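Local structure of dihydropteroate synthase (Burkholderia cenocepacia, 2Y5S) at residues A60-I65 against A266-V271; I228-S233 against L259-R264; A253-A258 against V274-D279. The protein probably catalyses the condensation of 4-aminobenzoate with 6-hydroxymethyl-7,8-dihydropterin diphosphate to give 7,8-dihydropteroate, a step of folate biosynthesis. All coordinates share one frame; numbering follows the deposited sequence.

Contact 1: A60-I65 against A266-V271. With 78H (7,8-dihydropteroate), chain P.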
ATOM      1  N   ALA B  60      17.032   3.913  -1.769  1.00 22.49           N
ATOM      2  CA  ALA B  60      16.751   4.819  -2.893  1.00 21.33           C
ATOM      3  C   ALA B  60      17.551   4.379  -4.117  1.00 21.22           C
ATOM      4  O   ALA B  60      18.759   4.106  -4.013  1.00 22.26           O
ATOM      5  CB  ALA B  60      17.098   6.249  -2.530  1.00 21.15           C
ATOM      6  N   ASP B  61      16.888   4.330  -5.268  1.00 20.56           N
ATOM      7  CA  ASP B  61      17.557   4.013  -6.545  1.00 20.63           C
ATOM      8  C   ASP B  61      17.969   5.276  -7.322  1.00 20.58           C
ATOM      9  O   ASP B  61      18.859   5.219  -8.166  1.00 21.01           O
ATOM     10  CB  ASP B  61      16.621   3.188  -7.418  1.00 19.89           C
ATOM     11  CG  ASP B  61      16.153   1.939  -6.733  1.00 19.22           C
ATOM     12  OD1 ASP B  61      17.006   1.092  -6.417  1.00 21.05           O
ATOM     13  OD2 ASP B  61      14.938   1.794  -6.524  1.00 17.89           O
ATOM     14  N   LEU B  62      17.297   6.395  -7.063  1.00 19.64           N
ATOM     15  CA  LEU B  62      17.668   7.692  -7.633  1.00 19.63           C
ATOM     16  C   LEU B  62      17.484   8.744  -6.558  1.00 20.61           C
ATOM     17  O   LEU B  62      16.708   8.535  -5.613  1.00 19.07           O
ATOM     18  CB  LEU B  62      16.790   8.082  -8.832  1.00 19.06           C
ATOM     19  CG  LEU B  62      16.554   7.146 -10.023  1.00 17.54           C
ATOM     20  CD1 LEU B  62      15.356   6.243  -9.707  1.00 17.14           C
ATOM     21  CD2 LEU B  62      16.301   7.967 -11.302  1.00 17.59           C
ATOM     22  N   LEU B  63      18.187   9.876  -6.722  1.00 20.49           N
ATOM     23  CA  LEU B  63      18.009  11.031  -5.853  1.00 21.95           C
ATOM     24  C   LEU B  63      17.578  12.230  -6.678  1.00 21.86           C
ATOM     25  O   LEU B  63      18.169  12.500  -7.722  1.00 21.45           O
ATOM     26  CB  LEU B  63      19.307  11.367  -5.111  1.00 23.25           C
ATOM     27  CG  LEU B  63      19.816  10.266  -4.189  1.00 24.43           C
ATOM     28  CD1 LEU B  63      21.239  10.606  -3.693  1.00 27.63           C
ATOM     29  CD2 LEU B  63      18.827  10.060  -3.040  1.00 26.16           C
ATOM     30  N   ASP B  64      16.564  12.950  -6.199  1.00 22.41           N
ATOM     31  CA  ASP B  64      16.062  14.130  -6.897  1.00 23.47           C
ATOM     32  C   ASP B  64      16.481  15.357  -6.097  1.00 25.60           C
ATOM     33  O   ASP B  64      16.066  15.543  -4.949  1.00 26.34           O
ATOM     34  CB  ASP B  64      14.535  14.061  -7.086  1.00 22.87           C
ATOM     35  CG  ASP B  64      14.000  15.075  -8.132  1.00 24.67           C
ATOM     36  OD1 ASP B  64      14.660  15.324  -9.164  1.00 25.85           O
ATOM     37  OD2 ASP B  64      12.897  15.624  -7.929  1.00 26.25           O
ATOM     38  N   ILE B  65      17.361  16.148  -6.699  1.00 27.20           N
ATOM     39  CA  ILE B  65      17.944  17.315  -6.068  1.00 29.81           C
ATOM     40  C   ILE B  65      17.172  18.535  -6.548  1.00 31.80           C
ATOM     41  O   ILE B  65      17.093  18.783  -7.746  1.00 30.23           O
ATOM     42  CB  ILE B  65      19.423  17.513  -6.484  1.00 30.49           C
ATOM     43  CG1 ILE B  65      20.297  16.313  -6.099  1.00 30.23           C
ATOM     44  CG2 ILE B  65      19.975  18.788  -5.854  1.00 32.17           C
ATOM     45  CD1 ILE B  65      21.654  16.316  -6.808  1.00 29.37           C
ATOM     46  N   ALA B 266       3.597   2.304 -13.103  1.00 18.41           N
ATOM     47  CA  ALA B 266       4.661   3.330 -12.918  1.00 17.40           C
ATOM     48  C   ALA B 266       6.066   2.708 -12.885  1.00 17.55           C
ATOM     49  O   ALA B 266       6.313   1.689 -12.192  1.00 16.74           O
ATOM     50  CB  ALA B 266       4.430   4.140 -11.670  1.00 16.57           C
ATOM     51  N   ALA B 267       6.986   3.339 -13.613  1.00 16.54           N
ATOM     52  CA  ALA B 267       8.373   2.909 -13.639  1.00 17.30           C
ATOM     53  C   ALA B 267       9.134   3.436 -12.415  1.00 16.68           C
ATOM     54  O   ALA B 267       9.993   2.743 -11.860  1.00 16.95           O
ATOM     55  CB  ALA B 267       9.045   3.382 -14.908  1.00 16.91           C
ATOM     56  N   ILE B 268       8.839   4.677 -12.037  1.00 16.13           N
ATOM     57  CA  ILE B 268       9.529   5.351 -10.941  1.00 15.76           C
ATOM     58  C   ILE B 268       8.515   6.029 -10.037  1.00 14.98           C
ATOM     59  O   ILE B 268       7.580   6.671 -10.518  1.00 14.91           O
ATOM     60  CB  ILE B 268      10.531   6.423 -11.472  1.00 16.02           C
ATOM     61  CG1 ILE B 268      11.545   5.810 -12.439  1.00 18.22           C
ATOM     62  CG2 ILE B 268      11.239   7.142 -10.303  1.00 15.14           C
ATOM     63  CD1 ILE B 268      12.428   6.826 -13.151  1.00 16.70           C
ATOM     64  N   VAL B 269       8.709   5.909  -8.719  1.00 15.03           N
ATOM     65  CA  VAL B 269       7.915   6.653  -7.773  1.00 14.24           C
ATOM     66  C   VAL B 269       8.844   7.602  -6.979  1.00 15.13           C
ATOM     67  O   VAL B 269       9.927   7.210  -6.512  1.00 16.08           O
ATOM     68  CB  VAL B 269       7.064   5.726  -6.857  1.00 14.51           C
ATOM     69  CG1 VAL B 269       5.920   5.016  -7.678  1.00 14.10           C
ATOM     70  CG2 VAL B 269       7.925   4.674  -6.128  1.00 14.09           C
ATOM     71  N   ARG B 270       8.422   8.863  -6.892  1.00 15.27           N
ATOM     72  CA  ARG B 270       9.185   9.934  -6.284  1.00 15.24           C
ATOM     73  C   ARG B 270       8.638  10.156  -4.893  1.00 14.73           C
ATOM     74  O   ARG B 270       7.480  10.512  -4.734  1.00 14.90           O
ATOM     75  CB  ARG B 270       9.041  11.207  -7.128  1.00 15.42           C
ATOM     76  CG  ARG B 270       9.812  12.404  -6.658  1.00 17.51           C
ATOM     77  CD  ARG B 270       9.680  13.542  -7.692  1.00 18.93           C
ATOM     78  NE  ARG B 270      10.433  14.710  -7.261  1.00 19.44           N
ATOM     79  CZ  ARG B 270       9.996  15.614  -6.387  1.00 22.19           C
ATOM     80  NH1 ARG B 270       8.788  15.506  -5.847  1.00 23.30           N
ATOM     81  NH2 ARG B 270      10.783  16.637  -6.045  1.00 24.77           N
ATOM     82  N   VAL B 271       9.459   9.941  -3.876  1.00 14.75           N
ATOM     83  CA  VAL B 271       8.955   9.902  -2.509  1.00 14.29           C
ATOM     84  C   VAL B 271       9.869  10.575  -1.498  1.00 15.47           C
ATOM     85  O   VAL B 271      11.090  10.703  -1.707  1.00 15.36           O
ATOM     86  CB  VAL B 271       8.721   8.442  -2.076  1.00 14.44           C
ATOM     87  CG1 VAL B 271       7.822   7.715  -3.097  1.00 14.22           C
ATOM     88  CG2 VAL B 271      10.075   7.691  -1.916  1.00 14.17           C
TER
HETATM   89  O4  78H P1293       5.016  15.168  -8.990  1.00 34.32           O
HETATM   90  C4  78H P1293       6.115  15.592  -9.349  1.00 33.75           C
HETATM   91  C5  78H P1293       6.756  16.661  -8.687  1.00 33.81           C
HETATM   92  N3  78H P1293       6.747  15.017 -10.463  1.00 33.09           N
HETATM   93  C9  78H P1293       8.006  17.092  -9.188  1.00 32.47           C
HETATM   94  N5  78H P1293       6.216  17.223  -7.576  1.00 30.96           N
HETATM   95  C2  78H P1293       8.000  15.521 -10.928  1.00 32.73           C
HETATM   96  N8  78H P1293       8.689  18.135  -8.576  1.00 31.24           N
HETATM   97  N1  78H P1293       8.589  16.528 -10.265  1.00 31.27           N
HETATM   98  C6  78H P1293       6.814  18.269  -6.971  1.00 33.66           C
HETATM   99  N2  78H P1293       8.587  14.999 -12.017  1.00 27.86           N
HETATM  100  C7  78H P1293       8.060  18.957  -7.537  1.00 31.82           C
HETATM  101  C10 78H P1293       6.248  18.839  -5.701  1.00 34.51           C
HETATM  102  N11 78H P1293       5.184  19.803  -6.005  1.00 36.12           N
HETATM  103  C15 78H P1293       4.024  19.695  -5.372  1.00 35.01           C
HETATM  104  C16 78H P1293       2.825  19.704  -6.078  1.00 33.81           C
HETATM  105  C17 78H P1293       4.035  19.544  -3.985  1.00 34.81           C
HETATM  106  C18 78H P1293       1.628  19.581  -5.395  1.00 33.62           C
HETATM  107  C19 78H P1293       2.833  19.421  -3.300  1.00 34.77           C
HETATM  108  C20 78H P1293       1.632  19.444  -4.005  1.00 34.01           C
HETATM  109  C21 78H P1293       0.307  19.275  -3.255  1.00 32.75           C
HETATM  110  O22 78H P1293      -0.678  19.014  -3.949  1.00 32.52           O
HETATM  111  O23 78H P1293       0.302  19.272  -2.005  1.00 34.41           O

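Contact 2: I228-S233 against L259-R264. With 78H (7,8-dihydropteroate), chain P.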
ATOM      1  N   ILE B 228       6.713   5.909 -16.975  1.00 17.11           N
ATOM      2  CA  ILE B 228       6.021   6.903 -16.153  1.00 16.15           C
ATOM      3  C   ILE B 228       6.728   7.087 -14.817  1.00 16.25           C
ATOM      4  O   ILE B 228       7.039   6.096 -14.123  1.00 15.70           O
ATOM      5  CB  ILE B 228       4.593   6.467 -15.853  1.00 16.64           C
ATOM      6  CG1 ILE B 228       3.796   6.328 -17.147  1.00 17.27           C
ATOM      7  CG2 ILE B 228       3.877   7.445 -14.863  1.00 15.02           C
ATOM      8  CD1 ILE B 228       2.427   5.626 -16.972  1.00 19.36           C
ATOM      9  N   LEU B 229       7.008   8.348 -14.501  1.00 15.72           N
ATOM     10  CA  LEU B 229       7.387   8.779 -13.167  1.00 16.03           C
ATOM     11  C   LEU B 229       6.157   9.392 -12.507  1.00 16.13           C
ATOM     12  O   LEU B 229       5.494  10.240 -13.106  1.00 16.66           O
ATOM     13  CB  LEU B 229       8.515   9.800 -13.256  1.00 16.30           C
ATOM     14  CG  LEU B 229       9.208  10.234 -11.943  1.00 18.57           C
ATOM     15  CD1 LEU B 229      10.638  10.715 -12.285  1.00 21.30           C
ATOM     16  CD2 LEU B 229       8.448  11.329 -11.205  1.00 19.97           C
ATOM     17  N   ALA B 230       5.843   8.941 -11.297  1.00 16.00           N
ATOM     18  CA  ALA B 230       4.701   9.428 -10.538  1.00 16.18           C
ATOM     19  C   ALA B 230       5.177   9.973  -9.196  1.00 15.33           C
ATOM     20  O   ALA B 230       5.945   9.335  -8.491  1.00 15.67           O
ATOM     21  CB  ALA B 230       3.705   8.313 -10.309  1.00 16.19           C
ATOM     22  N   GLY B 231       4.697  11.153  -8.858  1.00 15.37           N
ATOM     23  CA  GLY B 231       5.029  11.789  -7.595  1.00 15.39           C
ATOM     24  C   GLY B 231       3.776  12.243  -6.865  1.00 16.32           C
ATOM     25  O   GLY B 231       3.163  13.239  -7.245  1.00 17.16           O
ATOM     26  N   MET B 232       3.405  11.524  -5.803  1.00 15.87           N
ATOM     27  CA  MET B 232       2.245  11.896  -4.985  1.00 16.29           C
ATOM     28  C   MET B 232       2.558  12.118  -3.519  1.00 16.67           C
ATOM     29  O   MET B 232       1.664  12.442  -2.740  1.00 16.45           O
ATOM     30  CB  MET B 232       1.204  10.802  -5.125  1.00 17.21           C
ATOM     31  CG  MET B 232       0.660  10.759  -6.528  1.00 17.77           C
ATOM     32  SD  MET B 232      -0.385   9.356  -6.772  1.00 24.07           S
ATOM     33  CE  MET B 232       0.876   8.150  -7.011  1.00 14.48           C
ATOM     34  N   SER B 233       3.839  11.970  -3.165  1.00 16.40           N
ATOM     35  CA  SER B 233       4.277  11.898  -1.775  1.00 16.97           C
ATOM     36  C   SER B 233       3.889  13.134  -0.957  1.00 18.51           C
ATOM     37  O   SER B 233       4.261  14.250  -1.301  1.00 18.51           O
ATOM     38  CB  SER B 233       5.785  11.669  -1.728  1.00 16.83           C
ATOM     39  OG  SER B 233       6.271  11.614  -0.389  1.00 17.76           O
ATOM     40  N   LEU B 259       2.217   2.490  -4.101  1.00 16.73           N
ATOM     41  CA  LEU B 259       1.816   1.119  -4.473  1.00 16.91           C
ATOM     42  C   LEU B 259       0.793   1.053  -5.578  1.00 16.98           C
ATOM     43  O   LEU B 259       0.895   0.226  -6.497  1.00 17.29           O
ATOM     44  CB  LEU B 259       1.258   0.371  -3.259  1.00 17.88           C
ATOM     45  CG  LEU B 259       2.294  -0.113  -2.248  1.00 19.07           C
ATOM     46  CD1 LEU B 259       1.631  -0.446  -0.898  1.00 19.77           C
ATOM     47  CD2 LEU B 259       3.084  -1.331  -2.821  1.00 19.86           C
ATOM     48  N   CYS B 260      -0.237   1.889  -5.472  1.00 17.61           N
ATOM     49  CA  CYS B 260      -1.226   2.012  -6.527  1.00 17.93           C
ATOM     50  C   CYS B 260      -0.582   2.374  -7.865  1.00 17.26           C
ATOM     51  O   CYS B 260      -0.920   1.809  -8.907  1.00 17.22           O
ATOM     52  CB  CYS B 260      -2.264   3.065  -6.146  1.00 18.59           C
ATOM     53  SG  CYS B 260      -3.520   3.229  -7.369  1.00 23.46           S
ATOM     54  N   ALA B 261       0.348   3.315  -7.842  1.00 16.95           N
ATOM     55  CA  ALA B 261       1.020   3.739  -9.065  1.00 16.89           C
ATOM     56  C   ALA B 261       1.803   2.582  -9.671  1.00 17.51           C
ATOM     57  O   ALA B 261       1.733   2.358 -10.881  1.00 17.94           O
ATOM     58  CB  ALA B 261       1.937   4.932  -8.809  1.00 16.05           C
ATOM     59  N   VAL B 262       2.537   1.828  -8.850  1.00 18.27           N
ATOM     60  CA  VAL B 262       3.308   0.696  -9.406  1.00 18.81           C
ATOM     61  C   VAL B 262       2.376  -0.419  -9.851  1.00 20.54           C
ATOM     62  O   VAL B 262       2.648  -1.074 -10.839  1.00 21.71           O
ATOM     63  CB  VAL B 262       4.443   0.172  -8.460  1.00 18.77           C
ATOM     64  CG1 VAL B 262       5.418   1.314  -8.140  1.00 15.64           C
ATOM     65  CG2 VAL B 262       3.900  -0.460  -7.189  1.00 19.12           C
ATOM     66  N   GLU B 263       1.258  -0.612  -9.153  1.00 21.41           N
ATOM     67  CA  GLU B 263       0.261  -1.586  -9.597  1.00 23.07           C
ATOM     68  C   GLU B 263      -0.264  -1.191 -10.987  1.00 23.81           C
ATOM     69  O   GLU B 263      -0.557  -2.053 -11.832  1.00 24.18           O
ATOM     70  CB  GLU B 263      -0.885  -1.679  -8.585  1.00 23.57           C
ATOM     71  CG  GLU B 263      -1.946  -2.765  -8.884  1.00 26.70           C
ATOM     72  CD  GLU B 263      -1.406  -4.178  -8.732  1.00 31.84           C
ATOM     73  OE1 GLU B 263      -0.257  -4.343  -8.270  1.00 34.86           O
ATOM     74  OE2 GLU B 263      -2.133  -5.136  -9.067  1.00 37.92           O
ATOM     75  N   ARG B 264      -0.366   0.116 -11.215  1.00 23.07           N
ATOM     76  CA  ARG B 264      -0.826   0.653 -12.489  1.00 24.29           C
ATOM     77  C   ARG B 264       0.311   0.965 -13.483  1.00 23.89           C
ATOM     78  O   ARG B 264       0.134   1.793 -14.372  1.00 25.27           O
ATOM     79  CB  ARG B 264      -1.685   1.906 -12.240  1.00 24.51           C
ATOM     80  CG  ARG B 264      -3.191   1.684 -12.367  1.00 27.60           C
ATOM     81  CD  ARG B 264      -3.754   0.743 -11.321  1.00 29.26           C
ATOM     82  NE  ARG B 264      -3.803   1.381 -10.006  1.00 30.30           N
ATOM     83  CZ  ARG B 264      -4.336   0.837  -8.916  1.00 30.63           C
ATOM     84  NH1 ARG B 264      -4.895  -0.364  -8.932  1.00 33.93           N
ATOM     85  NH2 ARG B 264      -4.301   1.506  -7.790  1.00 30.35           N
TER
HETATM   86  O4  78H P1293       5.016  15.168  -8.990  1.00 34.32           O
HETATM   87  C4  78H P1293       6.115  15.592  -9.349  1.00 33.75           C
HETATM   88  C5  78H P1293       6.756  16.661  -8.687  1.00 33.81           C
HETATM   89  N3  78H P1293       6.747  15.017 -10.463  1.00 33.09           N
HETATM   90  C9  78H P1293       8.006  17.092  -9.188  1.00 32.47           C
HETATM   91  N5  78H P1293       6.216  17.223  -7.576  1.00 30.96           N
HETATM   92  C2  78H P1293       8.000  15.521 -10.928  1.00 32.73           C
HETATM   93  N8  78H P1293       8.689  18.135  -8.576  1.00 31.24           N
HETATM   94  N1  78H P1293       8.589  16.528 -10.265  1.00 31.27           N
HETATM   95  C6  78H P1293       6.814  18.269  -6.971  1.00 33.66           C
HETATM   96  N2  78H P1293       8.587  14.999 -12.017  1.00 27.86           N
HETATM   97  C7  78H P1293       8.060  18.957  -7.537  1.00 31.82           C
HETATM   98  C10 78H P1293       6.248  18.839  -5.701  1.00 34.51           C
HETATM   99  N11 78H P1293       5.184  19.803  -6.005  1.00 36.12           N
HETATM  100  C15 78H P1293       4.024  19.695  -5.372  1.00 35.01           C
HETATM  101  C16 78H P1293       2.825  19.704  -6.078  1.00 33.81           C
HETATM  102  C17 78H P1293       4.035  19.544  -3.985  1.00 34.81           C
HETATM  103  C18 78H P1293       1.628  19.581  -5.395  1.00 33.62           C
HETATM  104  C19 78H P1293       2.833  19.421  -3.300  1.00 34.77           C
HETATM  105  C20 78H P1293       1.632  19.444  -4.005  1.00 34.01           C
HETATM  106  C21 78H P1293       0.307  19.275  -3.255  1.00 32.75           C
HETATM  107  O22 78H P1293      -0.678  19.014  -3.949  1.00 32.52           O
HETATM  108  O23 78H P1293       0.302  19.272  -2.005  1.00 34.41           O

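Contact 3: A253-A258 against V274-D279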
ATOM      1  N   ALA B 253      -0.596   7.099   3.737  1.00 17.34           N
ATOM      2  CA  ALA B 253      -1.309   7.442   2.514  1.00 16.16           C
ATOM      3  C   ALA B 253      -0.371   7.533   1.305  1.00 15.31           C
ATOM      4  O   ALA B 253      -0.743   7.136   0.209  1.00 14.26           O
ATOM      5  CB  ALA B 253      -2.109   8.745   2.690  1.00 17.01           C
ATOM      6  N   SER B 254       0.836   8.046   1.515  1.00 15.53           N
ATOM      7  CA  SER B 254       1.851   8.181   0.444  1.00 14.87           C
ATOM      8  C   SER B 254       2.345   6.815  -0.017  1.00 15.47           C
ATOM      9  O   SER B 254       2.440   6.538  -1.212  1.00 14.70           O
ATOM     10  CB  SER B 254       3.037   9.032   0.919  1.00 15.27           C
ATOM     11  OG  SER B 254       2.651  10.341   1.292  1.00 14.86           O
ATOM     12  N   VAL B 255       2.606   5.929   0.936  1.00 17.33           N
ATOM     13  CA  VAL B 255       2.914   4.540   0.597  1.00 16.59           C
ATOM     14  C   VAL B 255       1.778   3.909  -0.227  1.00 16.11           C
ATOM     15  O   VAL B 255       2.042   3.260  -1.249  1.00 14.74           O
ATOM     16  CB  VAL B 255       3.203   3.728   1.884  1.00 17.92           C
ATOM     17  CG1 VAL B 255       3.340   2.243   1.586  1.00 17.76           C
ATOM     18  CG2 VAL B 255       4.471   4.260   2.545  1.00 17.41           C
ATOM     19  N   ALA B 256       0.527   4.099   0.199  1.00 15.14           N
ATOM     20  CA  ALA B 256      -0.629   3.550  -0.534  1.00 14.78           C
ATOM     21  C   ALA B 256      -0.660   4.057  -1.976  1.00 14.59           C
ATOM     22  O   ALA B 256      -0.867   3.279  -2.925  1.00 15.24           O
ATOM     23  CB  ALA B 256      -1.959   3.878   0.202  1.00 14.50           C
ATOM     24  N   ALA B 257      -0.407   5.348  -2.151  1.00 14.47           N
ATOM     25  CA  ALA B 257      -0.421   5.953  -3.482  1.00 14.60           C
ATOM     26  C   ALA B 257       0.717   5.415  -4.377  1.00 15.01           C
ATOM     27  O   ALA B 257       0.507   5.071  -5.561  1.00 15.19           O
ATOM     28  CB  ALA B 257      -0.361   7.470  -3.369  1.00 13.31           C
ATOM     29  N   ALA B 258       1.908   5.320  -3.815  1.00 14.66           N
ATOM     30  CA  ALA B 258       3.051   4.739  -4.549  1.00 15.24           C
ATOM     31  C   ALA B 258       2.783   3.309  -4.997  1.00 15.54           C
ATOM     32  O   ALA B 258       3.030   2.952  -6.159  1.00 15.31           O
ATOM     33  CB  ALA B 258       4.334   4.835  -3.701  1.00 14.43           C
ATOM     34  N   VAL B 274      11.562   7.006   2.055  1.00 18.10           N
ATOM     35  CA  VAL B 274      12.203   6.012   1.211  1.00 17.77           C
ATOM     36  C   VAL B 274      12.117   4.602   1.808  1.00 18.35           C
ATOM     37  O   VAL B 274      11.690   3.680   1.122  1.00 17.71           O
ATOM     38  CB  VAL B 274      13.669   6.372   0.937  1.00 18.10           C
ATOM     39  CG1 VAL B 274      14.367   5.225   0.173  1.00 17.58           C
ATOM     40  CG2 VAL B 274      13.728   7.685   0.168  1.00 17.48           C
ATOM     41  N   ALA B 275      12.510   4.442   3.074  1.00 19.36           N
ATOM     42  CA  ALA B 275      12.473   3.123   3.723  1.00 20.06           C
ATOM     43  C   ALA B 275      11.080   2.508   3.653  1.00 19.50           C
ATOM     44  O   ALA B 275      10.930   1.295   3.387  1.00 20.62           O
ATOM     45  CB  ALA B 275      12.932   3.204   5.206  1.00 20.55           C
ATOM     46  N   ALA B 276      10.071   3.319   3.966  1.00 18.52           N
ATOM     47  CA  ALA B 276       8.701   2.842   3.987  1.00 18.41           C
ATOM     48  C   ALA B 276       8.235   2.432   2.601  1.00 17.77           C
ATOM     49  O   ALA B 276       7.549   1.423   2.445  1.00 17.37           O
ATOM     50  CB  ALA B 276       7.749   3.915   4.595  1.00 18.56           C
ATOM     51  N   THR B 277       8.603   3.213   1.590  1.00 16.89           N
ATOM     52  CA  THR B 277       8.242   2.894   0.213  1.00 15.94           C
ATOM     53  C   THR B 277       8.927   1.618  -0.263  1.00 16.09           C
ATOM     54  O   THR B 277       8.298   0.751  -0.873  1.00 15.81           O
ATOM     55  CB  THR B 277       8.548   4.087  -0.730  1.00 15.57           C
ATOM     56  OG1 THR B 277       7.889   5.259  -0.229  1.00 17.22           O
ATOM     57  CG2 THR B 277       8.041   3.836  -2.128  1.00 13.30           C
ATOM     58  N   VAL B 278      10.209   1.504   0.040  1.00 16.57           N
ATOM     59  CA  VAL B 278      10.992   0.340  -0.324  1.00 17.29           C
ATOM     60  C   VAL B 278      10.446  -0.945   0.315  1.00 17.71           C
ATOM     61  O   VAL B 278      10.267  -1.957  -0.368  1.00 18.01           O
ATOM     62  CB  VAL B 278      12.475   0.563   0.030  1.00 18.03           C
ATOM     63  CG1 VAL B 278      13.265  -0.752  -0.045  1.00 18.90           C
ATOM     64  CG2 VAL B 278      13.103   1.668  -0.922  1.00 15.49           C
ATOM     65  N   ASP B 279      10.163  -0.891   1.608  1.00 18.73           N
ATOM     66  CA  ASP B 279       9.550  -2.019   2.330  1.00 19.13           C
ATOM     67  C   ASP B 279       8.222  -2.425   1.679  1.00 18.78           C
ATOM     68  O   ASP B 279       7.976  -3.627   1.436  1.00 18.03           O
ATOM     69  CB  ASP B 279       9.334  -1.673   3.808  1.00 19.73           C
ATOM     70  CG  ASP B 279      10.618  -1.746   4.647  1.00 22.08           C
ATOM     71  OD1 ASP B 279      11.669  -2.230   4.159  1.00 23.75           O
ATOM     72  OD2 ASP B 279      10.568  -1.330   5.834  1.00 23.72           O
TER

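Contact 1: A60-I65 against A266-V271
Asp64 and Arg270 meet inside the TIM barrel of this enzyme, where two parallel strands on either side of strand 24-30 send side chains into the interior. The grip is side-on: two guanidinium nitrogens of Arg270 converge on a single carboxylate oxygen. Arg270 NE donates to Asp64 OD2 over 2.7 Å in a fairly straight bond (158°), whereas Arg270 NH2 reaches the same OD2 over 3.0 Å, less straight. Asp64 OD2 lies in the guanidinium plane, yet the carboxylate itself stands almost perpendicular to it, the two planes being 82° apart. NE comes from the anti side, well out of the carboxylate plane, while NH2 arrives nearly in line with the C-O bond.

Edge and face of the guanidinium do different work. With Asp64 at the edge, one face receives the ligand 7,8-dihydropteroate, whose N8 sits 3.5 Å above the plane over the centre of the Arg270 group. An extended Arg270 chain, CG anti to the backbone N (chi1 -178°), carries the group past strand 24-30 to Asp64, although its CB does not point directly at the other strand.

A second shell fixes the carboxylate. Asp64 OD1 is hydrogen-bonded to Ser101 OG, and Asn122 ND2 adds a third donor to OD2; Asn122 OD1 in turn bonds the ligand, so one amide joins the salt bridge to the pterin site. Two residues earlier on each strand the polar layer gives way to an apolar one, as expected of alternating inward-facing positions in a parallel barrel. There Ile268, which also packs on Phe20, lies across from Leu62, and the methyls Leu62 CD1 and Ile268 CG2 touch at 4.3 Å.

Contact 2: I228-S233 against L259-R264
Ala230 and Ala261 meet methyl to methyl, and no flat group is wedged between them; the nearest flat group of the ligand site is the pterin of 7,8-dihydropteroate, on the other side of segment 228-233. Leu229 CD2 stands above the pterin plane near the N2/N3 rim, 3.8 Å from the ligand's N2, on the same face that Arg270 covers. Gly231 O is nearer the plane, beside the ligand's O4 at 3.2 Å. Lys235 NZ is hydrogen-bonded to Gly231 O and also to the ligand, which ties this part of the backbone to the bound product.

Toward the helix both close contacts converge on one methyl. Ala261 CB is 4.1 Å from Ala230 CB and 3.8 Å from Met232 CE. The thioether reaches it by a bend at its end: Met232 runs out extended through chi2, and chi3 of -80° then turns CE to the alanine. With alanine on both sides, the CA atoms of Ala230 and Ala261 are 6.9 Å apart.

The layering is that of a TIM barrel. Backbone hydrogen bonds join Ala230 to Ile268 and Arg270 of strand 268-271, helix 251-263 covers both strands from outside, and Met232 also packs on Leu210 of helix 204-211.

Contact 3: A253-A258 against V274-D279
Ala276 is the first residue of 274-279 to touch the neighbouring helix, its CB lying 3.9 Å from Val255 CG2. That valine methyl stands anti to its own carbonyl carbon, with CG1 anti to the backbone N (chi1 172°); this rotamer places CG2 over the Ala276-Thr277 peptide, reaching Ala276 C at 4.2 Å as well as the methyl. Ala276 also packs on Ala252 of the second subunit.

Thr277 comes next and divides its two branches by character. Its CG2 faces Ala258 CB at 4.1 Å, while OG1 turns back and is hydrogen-bonded to the carbonyl O of Asp273, just before the helix. The hydroxyl is thus satisfied without any polar partner on segment 253-258, and the interface stays apolar. Further on, Asp279 points its carboxylate elsewhere, forming a salt bridge with Lys245 of the second subunit.

With one valine and small residues at the crossing, the CA atoms of Val255 and Thr277 approach to 5.6 Å. The axes of the two short segments pass 9.6 Å apart, at a crossing angle of -43°. Helices 251-263 and 274-291 are successive outer helices of the TIM barrel, joined in sequence through strand 268-271, and Thr277 packs inward on Val269 and Val271 of that strand.

In the fold
The three contacts form a nearly equilateral triangle, centres 10 to 11 Å apart, lying progressively farther from the chain's centre (about 7, 10 and 15 Å). Contact 1 lies inside the TIM barrel, between strands 62-66 and 268-271; contact 2 joins wall to covering helix; contact 3 pairs two outer helices. Strand 268-271 unites them: it neighbours strand 229-230 of contact 2, follows helix 251-263 and precedes helix 274-291. Contacts 2 and 3 share helix 251-263. Along the chain, contact 2 is nested within contact 1, whereas contact 3 alternates with both. The ligand touches contacts 1 and 2 and the second subunit contacts 2 and 3, so contact 2 lies between ligand site and dimer interface.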